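CEL44C (Paenibacillus polymyxa, PDB 2YKK) cleaves the beta-1,4-glucan backbone of xyloglucan as an endo-acting hydrolase, through the glycoside hydrolase family 44 part of a longer multidomain protein. Local coordinates at residues A462-S467 with N499-T504; T9-V14 with Q426-V431; G475-F480 with T509-V514. The protein carries 2 engineered substitutions. All coordinates share one frame; numbering follows the deposited sequence. Where two conformers were deposited one is given.

Contact 1: A462-S467 with N499-T504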
ATOM      1  N   ALA A 462      18.125  -3.288  26.061  1.00 16.41           N
ATOM      2  CA  ALA A 462      18.556  -2.512  24.895  1.00 16.01           C
ATOM      3  C   ALA A 462      19.404  -1.362  25.422  1.00 16.20           C
ATOM      4  O   ALA A 462      18.912  -0.565  26.194  1.00 16.99           O
ATOM      5  CB  ALA A 462      17.314  -1.985  24.106  1.00 15.84           C
ATOM      6  N   GLN A 463      20.688  -1.312  25.041  1.00 15.09           N
ATOM      7  CA  GLN A 463      21.585  -0.237  25.415  0.50 15.44           C
ATOM      8  C   GLN A 463      21.621   0.753  24.252  1.00 14.96           C
ATOM      9  O   GLN A 463      22.173   0.431  23.209  1.00 14.55           O
ATOM     10  CB  GLN A 463      22.975  -0.859  25.629  0.50 16.07           C
ATOM     11  CG  GLN A 463      24.077   0.039  26.118  0.50 17.20           C
ATOM     12  CD  GLN A 463      25.382  -0.726  26.223  0.50 17.33           C
ATOM     13  OE1 GLN A 463      25.556  -1.559  27.110  0.10 17.34           O
ATOM     14  NE2 GLN A 463      26.300  -0.472  25.271  0.50 18.16           N
ATOM     15  N   PHE A 464      21.036   1.931  24.446  1.00 14.85           N
ATOM     16  CA  PHE A 464      20.979   2.947  23.399  1.00 15.89           C
ATOM     17  C   PHE A 464      22.126   3.915  23.503  1.00 15.76           C
ATOM     18  O   PHE A 464      22.370   4.452  24.564  1.00 15.98           O
ATOM     19  CB  PHE A 464      19.700   3.755  23.520  1.00 16.11           C
ATOM     20  CG  PHE A 464      18.457   2.959  23.209  1.00 17.53           C
ATOM     21  CD1 PHE A 464      17.836   2.223  24.203  1.00 17.93           C
ATOM     22  CD2 PHE A 464      17.924   2.971  21.918  1.00 18.02           C
ATOM     23  CE1 PHE A 464      16.671   1.496  23.926  1.00 19.47           C
ATOM     24  CE2 PHE A 464      16.754   2.222  21.617  1.00 19.21           C
ATOM     25  CZ  PHE A 464      16.134   1.500  22.620  1.00 19.64           C
ATOM     26  N   ASP A 465      22.824   4.113  22.393  1.00 16.28           N
ATOM     27  CA  ASP A 465      23.836   5.166  22.312  0.50 16.89           C
ATOM     28  C   ASP A 465      23.350   6.171  21.288  1.00 16.37           C
ATOM     29  O   ASP A 465      23.146   5.823  20.126  1.00 15.98           O
ATOM     30  CB  ASP A 465      25.222   4.620  21.940  0.50 18.52           C
ATOM     31  CG  ASP A 465      26.300   5.714  21.944  0.50 20.23           C
ATOM     32  OD1 ASP A 465      26.374   6.466  20.947  0.50 20.91           O
ATOM     33  OD2 ASP A 465      27.044   5.851  22.956  0.50 21.75           O
ATOM     34  N   LEU A 466      23.116   7.412  21.747  1.00 15.59           N
ATOM     35  CA  LEU A 466      22.567   8.459  20.898  1.00 16.06           C
ATOM     36  C   LEU A 466      23.617   9.477  20.471  1.00 17.19           C
ATOM     37  O   LEU A 466      24.379   9.944  21.302  1.00 16.86           O
ATOM     38  CB  LEU A 466      21.422   9.196  21.617  1.00 15.17           C
ATOM     39  CG  LEU A 466      20.438   8.313  22.414  1.00 15.48           C
ATOM     40  CD1 LEU A 466      19.497   9.174  23.237  1.00 15.52           C
ATOM     41  CD2 LEU A 466      19.665   7.457  21.402  1.00 15.45           C
ATOM     42  N   SER A 467      23.613   9.845  19.189  1.00 18.29           N
ATOM     43  CA  SER A 467      24.425  10.956  18.682  0.60 19.02           C
ATOM     44  C   SER A 467      23.486  12.083  18.280  1.00 19.78           C
ATOM     45  O   SER A 467      22.625  11.909  17.386  1.00 19.56           O
ATOM     46  CB  SER A 467      25.250  10.507  17.486  0.60 19.34           C
ATOM     47  OG  SER A 467      26.192   9.556  17.904  0.60 20.07           O
ATOM     48  N   ASN A 499      24.028  10.872  26.872  1.00 19.48           N
ATOM     49  CA  ASN A 499      23.229  10.413  25.725  1.00 18.90           C
ATOM     50  C   ASN A 499      23.250   8.884  25.528  1.00 18.89           C
ATOM     51  O   ASN A 499      23.190   8.377  24.395  1.00 18.84           O
ATOM     52  CB  ASN A 499      23.605  11.192  24.438  1.00 18.64           C
ATOM     53  CG  ASN A 499      22.775  12.446  24.244  1.00 18.76           C
ATOM     54  OD1 ASN A 499      21.903  12.750  25.037  1.00 18.26           O
ATOM     55  ND2 ASN A 499      23.031  13.179  23.134  1.00 20.07           N
ATOM     56  N   ARG A 500      23.312   8.158  26.640  1.00 18.55           N
ATOM     57  CA  ARG A 500      23.133   6.710  26.625  1.00 18.35           C
ATOM     58  C   ARG A 500      22.140   6.333  27.702  1.00 17.53           C
ATOM     59  O   ARG A 500      22.125   6.965  28.758  1.00 16.05           O
ATOM     60  CB  ARG A 500      24.439   5.981  26.868  1.00 21.60           C
ATOM     61  CG  ARG A 500      25.611   6.512  26.047  1.00 23.97           C
ATOM     62  CD  ARG A 500      26.937   6.019  26.629  1.00 26.73           C
ATOM     63  NE  ARG A 500      27.221   4.612  26.312  1.00 29.38           N
ATOM     64  CZ  ARG A 500      26.772   3.550  26.993  1.00 31.68           C
ATOM     65  NH1 ARG A 500      25.965   3.689  28.042  0.50 30.81           N
ATOM     66  NH2 ARG A 500      27.133   2.329  26.616  1.00 31.53           N
ATOM     67  N   PHE A 501      21.315   5.314  27.426  1.00 16.52           N
ATOM     68  CA  PHE A 501      20.355   4.792  28.423  1.00 16.07           C
ATOM     69  C   PHE A 501      20.057   3.354  28.071  1.00 15.89           C
ATOM     70  O   PHE A 501      20.320   2.926  26.941  1.00 14.98           O
ATOM     71  CB  PHE A 501      19.072   5.649  28.521  1.00 15.91           C
ATOM     72  CG  PHE A 501      18.156   5.500  27.339  1.00 16.08           C
ATOM     73  CD1 PHE A 501      18.374   6.266  26.195  1.00 16.28           C
ATOM     74  CD2 PHE A 501      17.098   4.597  27.363  1.00 16.15           C
ATOM     75  CE1 PHE A 501      17.548   6.133  25.064  1.00 16.46           C
ATOM     76  CE2 PHE A 501      16.278   4.434  26.252  1.00 16.43           C
ATOM     77  CZ  PHE A 501      16.502   5.224  25.093  1.00 16.39           C
ATOM     78  N   THR A 502      19.504   2.599  29.036  1.00 16.09           N
ATOM     79  CA  THR A 502      19.199   1.201  28.830  1.00 16.28           C
ATOM     80  C   THR A 502      17.707   1.063  29.145  1.00 16.38           C
ATOM     81  O   THR A 502      17.199   1.751  30.018  1.00 17.22           O
ATOM     82  CB  THR A 502      20.090   0.281  29.727  1.00 18.42           C
ATOM     83  OG1 THR A 502      21.461   0.421  29.307  1.00 20.34           O
ATOM     84  CG2 THR A 502      19.740  -1.218  29.569  1.00 18.43           C
ATOM     85  N   TYR A 503      16.996   0.252  28.368  1.00 15.15           N
ATOM     86  CA  TYR A 503      15.604  -0.037  28.714  1.00 14.70           C
ATOM     87  C   TYR A 503      15.383  -1.489  28.386  1.00 13.51           C
ATOM     88  O   TYR A 503      15.845  -1.968  27.345  1.00 13.91           O
ATOM     89  CB  TYR A 503      14.667   0.799  27.830  1.00 14.93           C
ATOM     90  CG  TYR A 503      13.300   1.001  28.421  1.00 15.64           C
ATOM     91  CD1 TYR A 503      13.083   1.963  29.393  1.00 15.66           C
ATOM     92  CD2 TYR A 503      12.213   0.249  27.973  1.00 15.76           C
ATOM     93  CE1 TYR A 503      11.810   2.175  29.929  1.00 16.44           C
ATOM     94  CE2 TYR A 503      10.953   0.446  28.490  1.00 16.12           C
ATOM     95  CZ  TYR A 503      10.737   1.419  29.434  1.00 16.00           C
ATOM     96  OH  TYR A 503       9.473   1.638  29.952  1.00 16.67           O
ATOM     97  N   THR A 504      14.638  -2.194  29.232  1.00 12.43           N
ATOM     98  CA  THR A 504      14.398  -3.589  28.971  1.00 11.83           C
ATOM     99  C   THR A 504      13.182  -3.752  28.037  1.00 11.38           C
ATOM    100  O   THR A 504      12.168  -3.131  28.255  1.00 11.34           O
ATOM    101  CB  THR A 504      14.148  -4.328  30.311  1.00 11.64           C
ATOM    102  OG1 THR A 504      15.358  -4.235  31.100  1.00 12.00           O
ATOM    103  CG2 THR A 504      13.873  -5.784  30.035  1.00 11.88           C
TER
HETATM  104  O   HOH W   1      25.334  12.752  21.343  1.00 26.94           O

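Contact 2: T9-V14 with Q426-V431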
ATOM      1  N   THR A   9      22.024  -8.501  26.268  1.00 21.04           N
ATOM      2  CA  THR A   9      22.043  -7.071  25.977  1.00 19.77           C
ATOM      3  C   THR A   9      22.207  -6.900  24.478  1.00 18.24           C
ATOM      4  O   THR A   9      23.007  -7.588  23.854  1.00 17.78           O
ATOM      5  CB  THR A   9      23.250  -6.429  26.653  1.00 22.08           C
ATOM      6  OG1 THR A   9      23.008  -6.454  28.053  1.00 24.14           O
ATOM      7  CG2 THR A   9      23.442  -4.952  26.220  1.00 22.97           C
ATOM      8  N   ILE A  10      21.459  -5.980  23.902  1.00 16.33           N
ATOM      9  CA  ILE A  10      21.612  -5.587  22.501  0.50 16.23           C
ATOM     10  C   ILE A  10      22.122  -4.156  22.539  1.00 15.95           C
ATOM     11  O   ILE A  10      21.729  -3.402  23.425  1.00 17.57           O
ATOM     12  CB  ILE A  10      20.239  -5.688  21.758  0.50 16.07           C
ATOM     13  CG1 ILE A  10      19.846  -7.163  21.657  0.50 16.19           C
ATOM     14  CG2 ILE A  10      20.269  -5.055  20.338  0.50 15.84           C
ATOM     15  CD1 ILE A  10      18.565  -7.435  20.863  0.50 16.68           C
ATOM     16  N   THR A  11      22.977  -3.782  21.605  1.00 15.02           N
ATOM     17  CA  THR A  11      23.364  -2.398  21.512  0.50 14.49           C
ATOM     18  C   THR A  11      22.701  -1.793  20.277  1.00 14.12           C
ATOM     19  O   THR A  11      22.655  -2.427  19.206  1.00 13.84           O
ATOM     20  CB  THR A  11      24.860  -2.286  21.443  0.50 14.67           C
ATOM     21  OG1 THR A  11      25.344  -3.295  20.555  0.50 14.44           O
ATOM     22  CG2 THR A  11      25.417  -2.533  22.833  0.50 14.30           C
ATOM     23  N   ILE A  12      22.159  -0.596  20.470  1.00 13.84           N
ATOM     24  CA  ILE A  12      21.451   0.163  19.422  1.00 13.73           C
ATOM     25  C   ILE A  12      22.114   1.517  19.308  1.00 14.25           C
ATOM     26  O   ILE A  12      22.233   2.243  20.289  1.00 15.63           O
ATOM     27  CB  ILE A  12      19.974   0.293  19.781  1.00 13.72           C
ATOM     28  CG1 ILE A  12      19.343  -1.109  19.649  1.00 13.44           C
ATOM     29  CG2 ILE A  12      19.212   1.338  18.838  1.00 12.93           C
ATOM     30  CD1 ILE A  12      17.899  -1.194  19.980  1.00 13.32           C
ATOM     31  N   LYS A  13      22.549   1.860  18.107  1.00 14.68           N
ATOM     32  CA  LYS A  13      23.218   3.130  17.886  1.00 14.94           C
ATOM     33  C   LYS A  13      22.308   3.995  17.026  1.00 14.18           C
ATOM     34  O   LYS A  13      21.907   3.546  15.956  1.00 15.01           O
ATOM     35  CB  LYS A  13      24.488   2.864  17.112  1.00 16.15           C
ATOM     36  CG  LYS A  13      25.496   1.931  17.826  1.00 18.71           C
ATOM     37  CD  LYS A  13      26.814   1.882  17.009  0.50 18.72           C
ATOM     38  CE  LYS A  13      27.281   3.304  16.608  0.50 19.34           C
ATOM     39  NZ  LYS A  13      27.966   3.376  15.267  0.50 20.24           N
ATOM     40  N   VAL A  14      21.956   5.182  17.510  1.00 13.76           N
ATOM     41  CA  VAL A  14      21.095   6.128  16.780  1.00 13.18           C
ATOM     42  C   VAL A  14      21.896   7.408  16.551  1.00 13.19           C
ATOM     43  O   VAL A  14      22.464   7.973  17.500  1.00 13.23           O
ATOM     44  CB  VAL A  14      19.815   6.467  17.573  1.00 13.30           C
ATOM     45  CG1 VAL A  14      18.886   7.441  16.739  1.00 12.79           C
ATOM     46  CG2 VAL A  14      19.052   5.178  17.854  1.00 13.64           C
ATOM     47  N   GLN A 426      20.803   1.593  14.193  1.00 12.99           N
ATOM     48  CA  GLN A 426      21.399   0.298  13.932  1.00 14.25           C
ATOM     49  C   GLN A 426      21.223  -0.564  15.181  1.00 13.92           C
ATOM     50  O   GLN A 426      21.253  -0.058  16.316  1.00 14.18           O
ATOM     51  CB  GLN A 426      22.888   0.425  13.600  1.00 16.81           C
ATOM     52  CG  GLN A 426      23.261   1.235  12.330  1.00 20.00           C
ATOM     53  CD  GLN A 426      24.800   1.475  12.246  1.00 24.07           C
ATOM     54  OE1 GLN A 426      25.374   2.292  12.982  1.00 26.80           O
ATOM     55  NE2 GLN A 426      25.458   0.730  11.382  1.00 27.51           N
ATOM     56  N   THR A 427      21.065  -1.860  14.978  1.00 13.34           N
ATOM     57  CA  THR A 427      21.014  -2.787  16.128  1.00 12.38           C
ATOM     58  C   THR A 427      22.030  -3.896  15.952  1.00 12.29           C
ATOM     59  O   THR A 427      22.296  -4.345  14.827  1.00 12.23           O
ATOM     60  CB  THR A 427      19.614  -3.405  16.323  1.00 12.08           C
ATOM     61  OG1 THR A 427      19.681  -4.390  17.352  1.00 11.76           O
ATOM     62  CG2 THR A 427      19.103  -4.163  15.053  1.00 11.96           C
ATOM     63  N   SER A 428      22.564  -4.371  17.080  1.00 12.41           N
ATOM     64  CA  SER A 428      23.537  -5.470  17.048  1.00 11.93           C
ATOM     65  C   SER A 428      22.895  -6.854  16.830  1.00 11.78           C
ATOM     66  O   SER A 428      23.608  -7.849  16.661  1.00 11.15           O
ATOM     67  CB  SER A 428      24.333  -5.470  18.367  1.00 12.26           C
ATOM     68  OG  SER A 428      23.481  -5.791  19.462  1.00 12.06           O
ATOM     69  N   ASP A 429      21.559  -6.944  16.820  1.00 11.37           N
ATOM     70  CA  ASP A 429      20.896  -8.250  16.662  1.00 11.51           C
ATOM     71  C   ASP A 429      19.687  -8.060  15.751  1.00 11.87           C
ATOM     72  O   ASP A 429      18.599  -7.705  16.191  1.00 12.19           O
ATOM     73  CB  ASP A 429      20.426  -8.824  18.005  1.00 12.05           C
ATOM     74  CG  ASP A 429      19.792 -10.212  17.888  1.00 12.69           C
ATOM     75  OD1 ASP A 429      19.465 -10.714  16.793  1.00 12.43           O
ATOM     76  OD2 ASP A 429      19.641 -10.847  18.947  1.00 13.54           O
ATOM     77  N   ILE A 430      19.889  -8.309  14.479  1.00 11.87           N
ATOM     78  CA  ILE A 430      18.786  -8.049  13.524  1.00 11.57           C
ATOM     79  C   ILE A 430      17.714  -9.155  13.531  1.00 11.70           C
ATOM     80  O   ILE A 430      16.673  -8.982  12.882  1.00 11.48           O
ATOM     81  CB  ILE A 430      19.309  -7.796  12.118  1.00 12.09           C
ATOM     82  CG1 ILE A 430      19.838  -9.112  11.483  1.00 12.46           C
ATOM     83  CG2 ILE A 430      20.323  -6.615  12.145  1.00 12.29           C
ATOM     84  CD1 ILE A 430      20.246  -8.939   9.972  1.00 13.08           C
ATOM     85  N   VAL A 431      17.944 -10.253  14.270  1.00 11.30           N
ATOM     86  CA  VAL A 431      16.985 -11.376  14.275  1.00 11.25           C
ATOM     87  C   VAL A 431      15.985 -11.140  15.368  1.00 11.16           C
ATOM     88  O   VAL A 431      14.776 -11.178  15.136  1.00 10.98           O
ATOM     89  CB  VAL A 431      17.692 -12.750  14.438  1.00 11.50           C
ATOM     90  CG1 VAL A 431      16.658 -13.892  14.374  1.00 12.20           C
ATOM     91  CG2 VAL A 431      18.766 -12.940  13.353  1.00 12.07           C
TER
HETATM   92  O   HOH W   2      23.359   4.717  13.831  1.00 18.67           O

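Contact 3: G475-F480 with T509-V514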
ATOM      1  N   GLY A 475      12.786  10.600  28.804  1.00 13.05           N
ATOM      2  CA  GLY A 475      12.004   9.987  27.722  1.00 12.86           C
ATOM      3  C   GLY A 475      10.690   9.458  28.253  1.00 12.67           C
ATOM      4  O   GLY A 475      10.569   9.148  29.451  1.00 12.64           O
ATOM      5  N   LYS A 476       9.696   9.391  27.369  1.00 12.37           N
ATOM      6  CA  LYS A 476       8.441   8.724  27.693  1.00 12.42           C
ATOM      7  C   LYS A 476       8.339   7.541  26.774  1.00 11.82           C
ATOM      8  O   LYS A 476       8.949   7.538  25.691  1.00 11.30           O
ATOM      9  CB  LYS A 476       7.288   9.674  27.477  1.00 14.63           C
ATOM     10  CG  LYS A 476       7.140  10.669  28.635  1.00 17.07           C
ATOM     11  CD  LYS A 476       6.073  11.661  28.355  1.00 21.77           C
ATOM     12  CE  LYS A 476       5.898  12.549  29.592  1.00 24.97           C
ATOM     13  NZ  LYS A 476       4.680  13.426  29.435  1.00 28.86           N
ATOM     14  N   VAL A 477       7.580   6.530  27.196  1.00 10.65           N
ATOM     15  CA  VAL A 477       7.538   5.259  26.480  1.00 10.37           C
ATOM     16  C   VAL A 477       6.076   4.811  26.365  1.00  9.93           C
ATOM     17  O   VAL A 477       5.327   4.885  27.354  1.00  9.57           O
ATOM     18  CB  VAL A 477       8.362   4.177  27.223  1.00 10.25           C
ATOM     19  CG1 VAL A 477       8.396   2.862  26.435  1.00 10.17           C
ATOM     20  CG2 VAL A 477       9.813   4.686  27.503  1.00 10.70           C
ATOM     21  N   TRP A 478       5.691   4.369  25.166  1.00  9.63           N
ATOM     22  CA  TRP A 478       4.371   3.812  24.900  1.00  9.84           C
ATOM     23  C   TRP A 478       4.535   2.485  24.193  1.00  9.58           C
ATOM     24  O   TRP A 478       5.490   2.305  23.447  1.00  9.25           O
ATOM     25  CB  TRP A 478       3.534   4.732  23.998  1.00 11.56           C
ATOM     26  CG  TRP A 478       3.071   6.029  24.639  1.00 12.97           C
ATOM     27  CD1 TRP A 478       1.844   6.273  25.232  1.00 13.44           C
ATOM     28  CD2 TRP A 478       3.815   7.244  24.743  1.00 14.33           C
ATOM     29  NE1 TRP A 478       1.795   7.571  25.680  1.00 15.43           N
ATOM     30  CE2 TRP A 478       2.980   8.195  25.386  1.00 14.73           C
ATOM     31  CE3 TRP A 478       5.079   7.633  24.321  1.00 14.45           C
ATOM     32  CZ2 TRP A 478       3.387   9.510  25.651  1.00 15.64           C
ATOM     33  CZ3 TRP A 478       5.507   8.978  24.593  1.00 15.30           C
ATOM     34  CH2 TRP A 478       4.658   9.892  25.229  1.00 15.55           C
ATOM     35  N   GLY A 479       3.660   1.520  24.457  1.00  9.18           N
ATOM     36  CA  GLY A 479       3.882   0.209  23.866  1.00  9.15           C
ATOM     37  C   GLY A 479       2.651  -0.665  23.743  1.00  9.37           C
ATOM     38  O   GLY A 479       1.587  -0.335  24.287  1.00  9.27           O
ATOM     39  N   PHE A 480       2.782  -1.738  22.955  1.00  9.24           N
ATOM     40  CA  PHE A 480       1.797  -2.828  23.007  1.00  9.19           C
ATOM     41  C   PHE A 480       2.539  -4.159  23.069  1.00  9.43           C
ATOM     42  O   PHE A 480       3.756  -4.223  22.818  1.00  9.40           O
ATOM     43  CB  PHE A 480       0.807  -2.796  21.832  1.00  8.95           C
ATOM     44  CG  PHE A 480       1.438  -3.057  20.476  1.00  9.16           C
ATOM     45  CD1 PHE A 480       1.683  -4.359  20.045  1.00  8.97           C
ATOM     46  CD2 PHE A 480       1.783  -1.986  19.643  1.00  9.28           C
ATOM     47  CE1 PHE A 480       2.232  -4.615  18.750  1.00  9.02           C
ATOM     48  CE2 PHE A 480       2.327  -2.218  18.365  1.00  8.87           C
ATOM     49  CZ  PHE A 480       2.549  -3.531  17.928  1.00  9.14           C
ATOM     50  N   THR A 509       7.146  -7.517  22.282  1.00  9.33           N
ATOM     51  CA  THR A 509       6.717  -6.177  22.681  1.00  9.09           C
ATOM     52  C   THR A 509       7.259  -5.128  21.703  1.00  8.89           C
ATOM     53  O   THR A 509       8.392  -5.278  21.223  1.00  8.75           O
ATOM     54  CB  THR A 509       7.288  -5.846  24.081  1.00  9.26           C
ATOM     55  OG1 THR A 509       6.801  -6.820  25.034  1.00  9.39           O
ATOM     56  CG2 THR A 509       6.870  -4.470  24.547  1.00  9.50           C
ATOM     57  N   ALA A 510       6.479  -4.082  21.409  1.00  8.36           N
ATOM     58  CA  ALA A 510       6.960  -2.988  20.573  1.00  8.34           C
ATOM     59  C   ALA A 510       6.766  -1.737  21.387  1.00  8.52           C
ATOM     60  O   ALA A 510       5.699  -1.561  21.989  1.00  8.75           O
ATOM     61  CB  ALA A 510       6.107  -2.903  19.258  1.00  8.39           C
ATOM     62  N   TYR A 511       7.779  -0.855  21.435  1.00  8.35           N
ATOM     63  CA  TYR A 511       7.708   0.422  22.137  1.00  8.66           C
ATOM     64  C   TYR A 511       7.996   1.579  21.193  1.00  8.77           C
ATOM     65  O   TYR A 511       8.861   1.448  20.307  1.00  9.13           O
ATOM     66  CB  TYR A 511       8.802   0.540  23.228  1.00  9.05           C
ATOM     67  CG  TYR A 511       8.585  -0.356  24.453  1.00  9.20           C
ATOM     68  CD1 TYR A 511       7.356  -0.335  25.151  1.00  9.39           C
ATOM     69  CD2 TYR A 511       9.650  -1.119  24.973  1.00  9.65           C
ATOM     70  CE1 TYR A 511       7.176  -1.113  26.338  1.00  9.62           C
ATOM     71  CE2 TYR A 511       9.483  -1.956  26.103  1.00  9.86           C
ATOM     72  CZ  TYR A 511       8.256  -1.913  26.793  1.00  9.96           C
ATOM     73  OH  TYR A 511       8.083  -2.677  27.921  1.00 10.57           O
ATOM     74  N   HIS A 512       7.352   2.708  21.446  1.00  8.44           N
ATOM     75  CA  HIS A 512       7.715   3.983  20.853  1.00  8.87           C
ATOM     76  C   HIS A 512       8.250   4.827  22.002  1.00  8.70           C
ATOM     77  O   HIS A 512       7.525   5.089  22.962  1.00  8.62           O
ATOM     78  CB  HIS A 512       6.471   4.645  20.237  1.00  8.80           C
ATOM     79  CG  HIS A 512       6.738   5.880  19.422  1.00  8.83           C
ATOM     80  ND1 HIS A 512       5.949   6.208  18.337  1.00  8.51           N
ATOM     81  CD2 HIS A 512       7.664   6.873  19.535  1.00  8.71           C
ATOM     82  CE1 HIS A 512       6.387   7.348  17.803  1.00  8.84           C
ATOM     83  NE2 HIS A 512       7.417   7.778  18.521  1.00  9.10           N
ATOM     84  N   ILE A 513       9.523   5.209  21.902  1.00  8.93           N
ATOM     85  CA  ILE A 513      10.220   6.002  22.930  1.00  8.84           C
ATOM     86  C   ILE A 513      10.391   7.423  22.397  1.00  9.26           C
ATOM     87  O   ILE A 513      10.843   7.583  21.269  1.00  9.36           O
ATOM     88  CB  ILE A 513      11.626   5.402  23.220  1.00  8.53           C
ATOM     89  CG1 ILE A 513      11.477   3.930  23.657  1.00  8.50           C
ATOM     90  CG2 ILE A 513      12.419   6.300  24.238  1.00  8.80           C
ATOM     91  CD1 ILE A 513      12.815   3.173  23.859  1.00  8.73           C
ATOM     92  N   VAL A 514       9.997   8.425  23.179  1.00  9.42           N
ATOM     93  CA  VAL A 514      10.126   9.824  22.757  1.00 10.23           C
ATOM     94  C   VAL A 514      11.069  10.482  23.733  1.00 11.00           C
ATOM     95  O   VAL A 514      10.734  10.583  24.906  1.00 10.97           O
ATOM     96  CB  VAL A 514       8.762  10.550  22.726  1.00 10.36           C
ATOM     97  CG1 VAL A 514       8.900  12.019  22.256  1.00 10.51           C
ATOM     98  CG2 VAL A 514       7.777   9.751  21.812  1.00 10.55           C
TER

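Contact 1: A462-S467 with N499-T504
Leu466 N donates to Asn499 O over 2.8 Å, coming in nearly along the C=O axis, while CB and CG of Leu466 press against the same oxygen. A water extends this end of the ladder, donating to Leu466 O and accepting from Asn499 ND2. That amide also gives to Lys470 O, and its OD1 takes Tyr472 N, so the Asn499 side chain ties the start of strand 500-505 to the turn between strands 460-467 and 474-481. Further along, the antiparallel hydrogen-bonded pairs are Phe464 with Phe501 and Ala462 with Tyr503, the former made by Phe464 N to Phe501 O (2.8 Å) and a longer return bond from Phe501 N to Phe464 O (3.2 Å).

On the buried face the two phenylalanine rings lie nearly parallel but slid apart, so that they barely overlap (planes 9° apart, centroids 4.5 Å). Phe464 CB and CD1 sit over the Phe501 face, while Phe501 CZ lies over the rim of the Phe464 ring. Phe501 holds CG between its backbone N and carbonyl carbon (chi1 72°), which swings its ring against Phe464; Leu466 CD1 meets the edge of that ring. The other face is polar: in the conformer given, Asp465 OD2 makes a loose salt bridge to Arg500 NE at 3.6 Å. Phe464 and Phe501 also touch Ile513 and Leu515 respectively, as expected where an edge strand, 500-505, closes a beta-sandwich with its aromatics turned inward.

Contact 2: T9-V14 with Q426-V431
Lys13 and Gln426 form an antiparallel hydrogen-bonded pair that satisfies both backbones: Lys13 N gives to Gln426 O and Gln426 N to Lys13 O, each at 2.9 Å. Lys13 O has a second donor, a water 2.8 Å away that also gives a longer bond to Gln426 OE1 and so ties the end of that side chain to the strand. The Lys13 and Gln426 side chains run alongside each other in the same direction, and NZ stops 3.6 Å from OE1.

One step on, Ile12 faces Thr427 in a non-hydrogen-bonded pair, with Ile12 CA against Gln426 O. Beyond it the ladder changes character. Ser428 N still donates to Thr11 O, but Thr11 N is taken by a side chain, Ser428 OG, at 3.0 Å; a chi1 of 66° puts that hydroxyl where it replaces the missing carbonyl acceptor. Here strand 421-427 ends in two successive side-chain turns. Thr427 OG1 accepts from Asp429 N, 3.2 Å away and almost straight (173°), in an ST turn, and Asp429 OD1 accepts from Val431 N in an Asx turn. Thr427 OG1 also bonds to Ser433 OG, so it links the turn to the strand that follows. A valine in place of Thr427 would probably leave Asp429 N and Ser433 OG without this partner and the first turn freer to move. The other carboxylate oxygen, Asp429 OD2, makes a salt bridge to Lys8 NZ and takes a bond from Asn432 ND2.

Contact 3: G475-F480 with T509-V514
Val477 CG1 lies against the Tyr511 ring, 3.6 Å from CD1, where the side chains of a diagonal pair cross. The position of that methyl follows from CG1 being anti to the backbone N of Val477 (chi1 -177°). Thr509 CG2 sits over one face of the same ring, toward its rim and 3.7 Å above its plane. Gly479 sits directly across from Tyr511, and a beta carbon there would run into CD1 of the ring, so the tyrosine can lie close over the strand. The aromatic edge itself meets Trp478 O.

On the opposite face of the sheet, Phe480 turns one ring face to Ala510 CB, a CH-pi contact with the methyl 4.1 Å from the centroid. Trp478 reaches diagonally along the strands, bringing CZ3 to within 3.7 Å of Val514 CG2, while His512 O approaches the indole edge in its plane.

Between these two layers runs an unbroken antiparallel ladder. The hydrogen-bonded pairs Lys476–Val514, Trp478–His512 and Phe480–Ala510 each contribute two backbone bonds, the shortest being His512 N to Trp478 O at 2.8 Å. On the solvent-facing side the extended Lys476 chain leads its amine away from strand 509-516. His512, by contrast, is buried: ND1 bonds to Leu407 O, and its ring meets those of Tyr411 and His448.

Strand 509-516 is flanked on its other side by strand 446-453, and strand 474-481 by strand 487-493. Helix 367-382 packs on Phe480 and Ala510 through Ile371, whereas Tyr511, on the reverse face, meets Tyr503 edge-to-face.

How the contacts relate
All three contacts belong to one mixed sheet of the beta-sandwich domain, beside the eight-stranded barrel and away from the calcium site. Contact 2 comes first along the chain and brackets the barrel: residues 9-14 precede it and 426-431 follow it. Contacts 1 and 3 then interleave, in the order 462-467, 475-480, 499-504, 509-514. Strands 8-22 and 460-467 are neighbours, so contacts 1 and 2 adjoin, centres about 10 Å apart. Contacts 1 and 3 touch through Tyr503 with Tyr511 and Phe464 with Ile513 (centres about 13 Å). Contacts 2 and 3, centres about 16 Å apart, do not touch. The domain thus joins the N-terminal strand to strands that follow the barrel.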